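PDB 5M6G: beta-glucosidase from Saccharopolyspora erythraea D, which probably hydrolyses terminal, non-reducing beta-D-glucosyl residues with release of beta-D-glucose, as a member of glycosyl hydrolase family 3. Local coordinates for residues Leu306-Tyr311 / Ile336-Met341; Gly65-Val70 / Asp368-Ile373; Thr229-Val234 / Ser273-Tyr278. One frame throughout, in Å; residues are numbered along the deposited sequence.

All three interactions are core contacts of the TIM-barrel-like N-terminal domain, none at the surface, and they lie progressively farther from the centre of the chain: interaction 3 about 12 Å away (centre to centre), interaction 1 about 17 Å and interaction 2 about 23 Å. Strand 306-308 of interaction 1 borders strand 273-276 of interaction 3, while strand 339-341 pairs with strand 68-71 of interaction 2, making one run of barrel wall. Interactions 1 and 3 join strands through hydrogen bonds and both deliver polar side chains to the sorbitol. Interaction 2 instead sets a helix against the entry to a strand; it has no hydrogen bond between its segments and relies on apolar and amide packing.

Interaction 1 (Leu306-Tyr311 / Ile336-Met341); sequences LVVSDY and IDMFMM. With SOR (sorbitol), chain L.
With OG set between its backbone N and carbonyl carbon (chi1 86°), Ser309 faces Met340, whose CG lies anti to the backbone N (chi1 -177°) and whose chain stays extended as far as SD. Ser309 OG accepts a hydrogen bond from Met340 N at 2.9 Å and donates to Asp310 O at 2.8 Å, tying strand 339-341 to the segment that carries Asp310. The extended chain carries Met340 SD to the edge of the Tyr311 ring, a Met-aromatic contact, with SD 3.7 Å from Tyr311 CB; the bend at chi3 turns only the methyl CE, which lies near Ser309 O. An alanine at Ser309 would probably leave Met340 N and Asp310 O without this shared partner and let the backbone at Asp310 shift. Asp310 OD1 accepts hydrogen bonds from sorbitol O3 at 2.5 Å and Tyr311 N at 2.6 Å, two bonds that limit how the carboxylate can turn.

Farther back, Val307 N donates to the anti lone pair of Asp337 OD2 (2.8 Å), and Val307 O is gripped by both Asp337 N and Met338 N. Ser309 N meets Met338 O at 2.9 Å. Asp337 OD1 pairs with Lys298 and Arg365. A single beta bridge, Val308 with Met338, joins two consecutive barrel strands linked through helix 325-334; strand 273-276 lies beyond 306-308, strand 68-71 beyond 339-341, and helix 363-379 packs on Leu306 and Asp337.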
# COMPACT_ATOMS: atom_id res chain seq x y z
N LEU A 306 1.97 -13.22 -12.94
CA LEU A 306 2.39 -12.10 -13.78
C LEU A 306 3.42 -11.27 -13.02
O LEU A 306 3.09 -10.68 -11.99
CB LEU A 306 1.16 -11.26 -14.14
CG LEU A 306 1.14 -10.20 -15.23
CD1 LEU A 306 -0.31 -9.77 -15.45
CD2 LEU A 306 2.01 -9.01 -14.88
N VAL A 307 4.64 -11.19 -13.55
CA VAL A 307 5.67 -10.33 -12.96
C VAL A 307 5.62 -8.97 -13.65
O VAL A 307 5.83 -8.86 -14.86
CB VAL A 307 7.06 -10.96 -13.09
CG1 VAL A 307 8.11 -10.03 -12.48
CG2 VAL A 307 7.08 -12.32 -12.43
N VAL A 308 5.35 -7.92 -12.87
CA VAL A 308 5.22 -6.57 -13.41
C VAL A 308 6.35 -5.70 -12.87
O VAL A 308 6.78 -5.87 -11.73
CB VAL A 308 3.83 -5.98 -13.09
CG1 VAL A 308 3.63 -5.83 -11.58
CG2 VAL A 308 3.62 -4.65 -13.82
N SER A 309 6.85 -4.79 -13.72
CA SER A 309 7.85 -3.84 -13.28
C SER A 309 7.22 -2.75 -12.41
O SER A 309 6.00 -2.58 -12.36
CB SER A 309 8.54 -3.19 -14.48
OG SER A 309 7.81 -2.06 -14.96
N ASP A 310 8.08 -2.01 -11.69
CA ASP A 310 7.64 -0.76 -11.08
C ASP A 310 7.63 0.34 -12.14
O ASP A 310 8.02 0.14 -13.29
CB ASP A 310 8.52 -0.40 -9.88
CG ASP A 310 7.77 0.42 -8.81
OD1 ASP A 310 6.80 1.15 -9.16
OD2 ASP A 310 8.14 0.32 -7.62
N TYR A 311 7.19 1.52 -11.72
CA TYR A 311 6.80 2.60 -12.62
C TYR A 311 8.03 3.25 -13.23
O TYR A 311 8.85 3.81 -12.51
CB TYR A 311 5.98 3.60 -11.81
CG TYR A 311 5.30 4.73 -12.54
CD1 TYR A 311 5.91 5.97 -12.68
CD2 TYR A 311 3.99 4.59 -13.02
CE1 TYR A 311 5.25 7.03 -13.31
CE2 TYR A 311 3.33 5.63 -13.65
CZ TYR A 311 3.96 6.85 -13.80
OH TYR A 311 3.29 7.88 -14.42
N ILE A 336 10.93 -10.23 -16.38
CA ILE A 336 9.72 -9.44 -16.13
C ILE A 336 8.75 -9.58 -17.30
O ILE A 336 9.15 -9.60 -18.47
CB ILE A 336 10.11 -7.97 -15.88
CG1 ILE A 336 10.94 -7.87 -14.60
CG2 ILE A 336 8.86 -7.06 -15.77
CD1 ILE A 336 11.38 -6.46 -14.25
N ASP A 337 7.46 -9.68 -16.99
CA ASP A 337 6.44 -9.97 -18.00
C ASP A 337 5.74 -8.73 -18.53
O ASP A 337 5.41 -8.67 -19.72
CB ASP A 337 5.38 -10.91 -17.42
CG ASP A 337 5.98 -12.19 -16.89
OD1 ASP A 337 6.75 -12.84 -17.63
OD2 ASP A 337 5.69 -12.53 -15.72
N MET A 338 5.46 -7.75 -17.67
CA MET A 338 4.71 -6.56 -18.05
C MET A 338 5.44 -5.33 -17.55
O MET A 338 6.00 -5.34 -16.45
CB MET A 338 3.29 -6.60 -17.48
CG MET A 338 2.47 -5.35 -17.78
SD MET A 338 0.73 -5.55 -17.35
CE MET A 338 0.13 -6.47 -18.77
N PHE A 339 5.45 -4.28 -18.35
CA PHE A 339 6.28 -3.12 -18.07
C PHE A 339 5.41 -1.89 -17.85
O PHE A 339 4.67 -1.47 -18.75
CB PHE A 339 7.31 -2.94 -19.18
CG PHE A 339 8.30 -4.05 -19.19
CD1 PHE A 339 7.98 -5.26 -19.79
CD2 PHE A 339 9.48 -3.94 -18.49
CE1 PHE A 339 8.87 -6.32 -19.73
CE2 PHE A 339 10.37 -4.98 -18.43
CZ PHE A 339 10.07 -6.17 -19.05
N MET A 340 5.50 -1.35 -16.64
CA MET A 340 4.69 -0.23 -16.21
C MET A 340 5.40 1.06 -16.59
O MET A 340 6.54 1.28 -16.17
CB MET A 340 4.47 -0.30 -14.69
CG MET A 340 3.57 0.80 -14.13
SD MET A 340 3.64 0.80 -12.32
CE MET A 340 3.03 -0.83 -11.95
N MET A 341 4.75 1.89 -17.41
CA MET A 341 5.42 3.07 -17.94
C MET A 341 4.47 4.26 -17.94
O MET A 341 3.25 4.11 -18.10
CB MET A 341 5.95 2.80 -19.36
CG MET A 341 4.87 2.47 -20.39
SD MET A 341 5.66 1.81 -21.89
CE MET A 341 6.18 0.18 -21.32
C1 SOR L . 4.67 1.08 -6.03
C2 SOR L . 3.45 1.67 -6.71
C3 SOR L . 3.92 2.67 -7.77
C4 SOR L . 2.77 3.55 -8.24
C5 SOR L . 3.24 4.89 -8.84
C6 SOR L . 2.03 5.81 -8.94
O1 SOR L . 4.33 0.60 -4.75
O2 SOR L . 2.69 0.64 -7.32
O3 SOR L . 4.45 1.95 -8.86
O4 SOR L . 1.99 2.86 -9.20
O5 SOR L . 4.26 5.49 -8.06
O6 SOR L . 2.45 7.15 -9.09

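Interaction 2 (Gly65-Val70 / Asp368-Ile373); sequences GQMVQV and DANRRI
Asn370 stands across both Gln66 and Met67, its side chain at about a right angle to each, and its two amide atoms divide the work. OD1 lies against the aliphatic root of Gln66, 3.4 Å from Gln66 CB and nearly as close to CG, whereas ND2 is turned to the thioether chain, 3.8 Å from Met67 CG. The two amides are not stacked: their planes are 60° apart, and the oxygen of one meets methylene groups of the other residue. Gln66 bends at its second torsion (chi2 -61°), which carries its amide toward Ile373, where OE1 comes 4.0 Å from Ile373 CG2 and is hydrogen-bonded to Lys377.

Ile373 adds the other prong. Its CD1 reaches the backbone at Gln66 and Met67, 3.4 Å from Gln66 O and 3.9 Å from Met67 CA. Met67 runs extended as far as SD and then turns its methyl group, so that CE sits 3.8 Å from Ala369 CB, while SD and CG border the same small methyl. Ala369, Asn370 and Ile373 thus offer a methyl, an amide and a branched chain from one side of the helix.

No hydrogen bond joins the two segments themselves, but Asn370 ND2 is held by Lys63 O, one turn earlier in helix 60-66, and by Ile366 O in its own helix, so its N-H groups link helices 60-66 and 363-379 through two backbone carbonyls. The contact fills the junction where helix 60-66 passes into strand 68-71: Met67 also packs on Phe339 of the adjoining strand and on Leu352 of helix 345-357, while helix 47-57 touches Asn370 through Met55.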
# COMPACT_ATOMS: atom_id res chain seq x y z
N GLY A 65 2.41 -5.76 -27.51
CA GLY A 65 1.43 -4.89 -26.90
C GLY A 65 0.96 -5.38 -25.54
O GLY A 65 0.81 -4.58 -24.61
N GLN A 66 0.73 -6.69 -25.41
CA GLN A 66 0.24 -7.21 -24.14
C GLN A 66 1.21 -6.96 -23.00
O GLN A 66 0.78 -6.93 -21.84
CB GLN A 66 -0.04 -8.72 -24.22
CG GLN A 66 -1.29 -9.09 -24.98
CD GLN A 66 -2.54 -8.51 -24.36
OE1 GLN A 66 -2.88 -8.82 -23.22
NE2 GLN A 66 -3.23 -7.66 -25.11
N MET A 67 2.49 -6.77 -23.29
CA MET A 67 3.50 -6.59 -22.25
C MET A 67 3.57 -5.15 -21.74
O MET A 67 4.37 -4.87 -20.84
CB MET A 67 4.86 -7.05 -22.77
CG MET A 67 4.89 -8.56 -23.02
SD MET A 67 6.39 -9.13 -23.85
CE MET A 67 7.60 -8.76 -22.58
N VAL A 68 2.75 -4.26 -22.28
CA VAL A 68 2.77 -2.84 -21.93
C VAL A 68 1.65 -2.54 -20.94
O VAL A 68 0.50 -2.94 -21.14
CB VAL A 68 2.63 -1.97 -23.19
CG1 VAL A 68 2.46 -0.50 -22.80
CG2 VAL A 68 3.84 -2.17 -24.13
N GLN A 69 1.99 -1.84 -19.85
CA GLN A 69 1.00 -1.21 -18.99
C GLN A 69 1.30 0.28 -18.98
O GLN A 69 2.35 0.70 -18.47
CB GLN A 69 1.01 -1.78 -17.57
CG GLN A 69 -0.05 -1.15 -16.65
CD GLN A 69 0.08 -1.65 -15.24
OE1 GLN A 69 1.04 -1.32 -14.55
NE2 GLN A 69 -0.86 -2.49 -14.81
N VAL A 70 0.41 1.08 -19.56
CA VAL A 70 0.64 2.50 -19.76
C VAL A 70 -0.25 3.30 -18.82
O VAL A 70 -1.41 2.93 -18.57
CB VAL A 70 0.44 2.92 -21.24
CG1 VAL A 70 -1.03 2.78 -21.71
CG2 VAL A 70 0.95 4.33 -21.46
N ASP A 368 6.52 -16.54 -22.91
CA ASP A 368 6.34 -16.74 -21.48
C ASP A 368 5.60 -15.56 -20.85
O ASP A 368 4.66 -15.75 -20.07
CB ASP A 368 7.70 -16.96 -20.81
CG ASP A 368 7.62 -16.92 -19.31
OD1 ASP A 368 7.00 -17.82 -18.73
OD2 ASP A 368 8.19 -15.98 -18.70
N ALA A 369 6.00 -14.33 -21.19
CA ALA A 369 5.33 -13.17 -20.62
C ALA A 369 3.87 -13.14 -21.03
O ALA A 369 2.99 -12.85 -20.21
CB ALA A 369 6.04 -11.88 -21.07
N ASN A 370 3.58 -13.47 -22.29
CA ASN A 370 2.19 -13.42 -22.74
C ASN A 370 1.37 -14.53 -22.11
O ASN A 370 0.22 -14.31 -21.75
CB ASN A 370 2.12 -13.51 -24.25
CG ASN A 370 2.15 -12.17 -24.88
OD1 ASN A 370 1.12 -11.67 -25.35
ND2 ASN A 370 3.31 -11.52 -24.84
N ARG A 371 1.93 -15.73 -21.99
CA ARG A 371 1.19 -16.80 -21.33
C ARG A 371 0.81 -16.40 -19.91
O ARG A 371 -0.32 -16.64 -19.46
CB ARG A 371 2.03 -18.07 -21.34
CG ARG A 371 1.32 -19.30 -20.84
CD ARG A 371 2.11 -20.53 -21.27
NE ARG A 371 2.46 -20.44 -22.69
CZ ARG A 371 3.70 -20.37 -23.18
NH1 ARG A 371 4.76 -20.38 -22.37
NH2 ARG A 371 3.87 -20.30 -24.49
N ARG A 372 1.74 -15.76 -19.20
CA ARG A 372 1.45 -15.34 -17.82
C ARG A 372 0.40 -14.23 -17.78
O ARG A 372 -0.52 -14.29 -16.96
CB ARG A 372 2.76 -14.93 -17.15
CG ARG A 372 3.69 -16.12 -16.93
CD ARG A 372 5.08 -15.68 -16.51
NE ARG A 372 5.93 -16.83 -16.24
CZ ARG A 372 6.09 -17.36 -15.03
NH1 ARG A 372 5.45 -16.84 -13.98
NH2 ARG A 372 6.89 -18.42 -14.87
N ILE A 373 0.51 -13.23 -18.65
CA ILE A 373 -0.47 -12.13 -18.65
C ILE A 373 -1.84 -12.64 -19.07
O ILE A 373 -2.85 -12.39 -18.39
CB ILE A 373 -0.01 -10.99 -19.58
CG1 ILE A 373 1.27 -10.32 -19.07
CG2 ILE A 373 -1.13 -9.97 -19.77
CD1 ILE A 373 2.07 -9.64 -20.19

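Interaction 3 (Thr229-Val234 / Ser273-Tyr278); sequences TAKHYV and SVMVSY. With SOR (sorbitol), chain L.
The sorbitol pocket takes part of its wall from here, where Lys231 and His232 on one strand pack beside Met275 on the next. The peptide bond between Lys231 and His232 is cis, and Lys231 CG lies over the centre of the His232 ring, 3.7 Å above its plane. With CG between its backbone N and carbonyl carbon (chi1 72°) and the chain extended beyond, Lys231 runs out to the ligand, and NZ donates to sorbitol O1 at 2.6 Å and also to Phe178 O. The same sorbitol oxygen lies at the edge of the imidazole, near its plane, 2.6 Å from His232 NE2. Two side chains from neighbouring positions thus grip one hydroxyl; Asp236 takes the far nitrogen, ND1, and is likely to fix the turn of the ring. Met275 lies alongside His232 and points the same way, with SD 3.8 Å from His232 CD2, and its bent end brings CE to 3.6 Å from sorbitol O2.

Beneath these groups the strands run parallel. Met275 N bonds to Ala230 O, Tyr233 N to Met275 O, and Ser277 N to Tyr233 O. Between Ala230 and Tyr233 the register slips by one residue, a beta bulge at the corner where the Lys231-His232 cis peptide sits; the Tyr233-Val234 bond is also cis. On the other side of the sheet Tyr233 CB rests 3.6 Å from Val274 CG1, toward helices 261-268 and 290-300. Polar residues presented like this, with helices packed behind, are the usual arrangement of a TIM-barrel ligand site, at the C-terminal ends of its parallel strands.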
# COMPACT_ATOMS: atom_id res chain seq x y z
N THR A 229 -1.04 -8.00 -5.71
CA THR A 229 0.35 -7.85 -6.15
C THR A 229 1.26 -7.89 -4.92
O THR A 229 1.23 -6.98 -4.10
CB THR A 229 0.56 -6.53 -6.89
OG1 THR A 229 -0.48 -6.34 -7.87
CG2 THR A 229 1.91 -6.51 -7.58
N ALA A 230 2.08 -8.93 -4.81
CA ALA A 230 3.12 -8.92 -3.78
C ALA A 230 4.24 -7.99 -4.25
O ALA A 230 4.80 -8.18 -5.33
CB ALA A 230 3.64 -10.33 -3.51
N LYS A 231 4.55 -6.97 -3.45
CA LYS A 231 5.58 -5.99 -3.81
C LYS A 231 6.40 -5.57 -2.58
O LYS A 231 5.94 -5.73 -1.45
CB LYS A 231 4.94 -4.75 -4.47
CG LYS A 231 4.16 -3.85 -3.52
CD LYS A 231 3.38 -2.77 -4.29
CE LYS A 231 2.83 -1.68 -3.33
NZ LYS A 231 2.14 -0.58 -4.08
N HIS A 232 7.60 -5.03 -2.76
CA HIS A 232 8.32 -5.01 -4.03
C HIS A 232 9.46 -6.03 -3.96
O HIS A 232 10.27 -6.02 -3.03
CB HIS A 232 8.89 -3.62 -4.32
CG HIS A 232 7.90 -2.51 -4.14
ND1 HIS A 232 7.58 -1.98 -2.91
CD2 HIS A 232 7.17 -1.81 -5.05
CE1 HIS A 232 6.69 -1.02 -3.06
NE2 HIS A 232 6.43 -0.89 -4.35
N TYR A 233 9.51 -6.91 -4.96
CA TYR A 233 10.46 -8.02 -5.01
C TYR A 233 11.85 -7.56 -5.45
O TYR A 233 11.98 -7.06 -6.56
CB TYR A 233 9.92 -9.09 -5.98
CG TYR A 233 10.76 -10.34 -6.02
CD1 TYR A 233 10.54 -11.38 -5.12
CD2 TYR A 233 11.81 -10.48 -6.93
CE1 TYR A 233 11.33 -12.52 -5.12
CE2 TYR A 233 12.61 -11.62 -6.94
CZ TYR A 233 12.36 -12.64 -6.03
OH TYR A 233 13.11 -13.79 -6.01
N VAL A 234 12.90 -7.72 -4.63
CA VAL A 234 12.83 -8.19 -3.24
C VAL A 234 13.90 -7.42 -2.47
O VAL A 234 14.94 -7.06 -3.02
CB VAL A 234 13.02 -9.73 -3.13
CG1 VAL A 234 14.31 -10.19 -3.82
CG2 VAL A 234 12.99 -10.19 -1.66
N SER A 273 0.10 -11.61 -9.05
CA SER A 273 1.13 -10.74 -9.60
C SER A 273 2.21 -10.50 -8.55
O SER A 273 1.94 -10.52 -7.35
CB SER A 273 0.54 -9.40 -10.05
OG SER A 273 1.52 -8.61 -10.69
N VAL A 274 3.43 -10.28 -9.02
CA VAL A 274 4.54 -9.81 -8.19
C VAL A 274 5.15 -8.60 -8.88
O VAL A 274 5.41 -8.64 -10.09
CB VAL A 274 5.61 -10.91 -7.97
CG1 VAL A 274 6.85 -10.33 -7.36
CG2 VAL A 274 5.06 -12.03 -7.09
N MET A 275 5.37 -7.53 -8.13
CA MET A 275 5.99 -6.32 -8.67
C MET A 275 7.45 -6.25 -8.23
O MET A 275 7.76 -6.45 -7.05
CB MET A 275 5.24 -5.06 -8.22
CG MET A 275 5.85 -3.82 -8.84
SD MET A 275 5.13 -2.28 -8.28
CE MET A 275 3.43 -2.51 -8.80
N VAL A 276 8.35 -5.96 -9.18
CA VAL A 276 9.78 -5.91 -8.88
C VAL A 276 10.15 -4.55 -8.29
O VAL A 276 9.49 -3.53 -8.55
CB VAL A 276 10.60 -6.22 -10.15
CG1 VAL A 276 12.11 -6.25 -9.85
CG2 VAL A 276 10.15 -7.55 -10.73
N SER A 277 11.21 -4.51 -7.47
CA SER A 277 11.62 -3.31 -6.77
C SER A 277 12.58 -2.45 -7.58
O SER A 277 13.42 -2.95 -8.33
CB SER A 277 12.29 -3.67 -5.44
OG SER A 277 12.86 -2.50 -4.87
N TYR A 278 12.46 -1.13 -7.39
CA TYR A 278 13.46 -0.19 -7.87
C TYR A 278 14.84 -0.45 -7.27
O TYR A 278 15.85 -0.07 -7.86
CB TYR A 278 13.09 1.24 -7.49
CG TYR A 278 11.97 1.92 -8.21
CD1 TYR A 278 11.81 1.84 -9.59
CD2 TYR A 278 11.07 2.71 -7.49
CE1 TYR A 278 10.76 2.52 -10.22
CE2 TYR A 278 10.03 3.38 -8.10
CZ TYR A 278 9.88 3.29 -9.46
OH TYR A 278 8.85 3.97 -10.04
C1 SOR L . 4.67 1.08 -6.03
C2 SOR L . 3.45 1.67 -6.71
C3 SOR L . 3.92 2.67 -7.77
C4 SOR L . 2.77 3.55 -8.24
C5 SOR L . 3.24 4.89 -8.84
C6 SOR L . 2.03 5.81 -8.94
O1 SOR L . 4.33 0.60 -4.75
O2 SOR L . 2.69 0.64 -7.32
O3 SOR L . 4.45 1.95 -8.86
O4 SOR L . 1.99 2.86 -9.20
O5 SOR L . 4.26 5.49 -8.06
O6 SOR L . 2.45 7.15 -9.09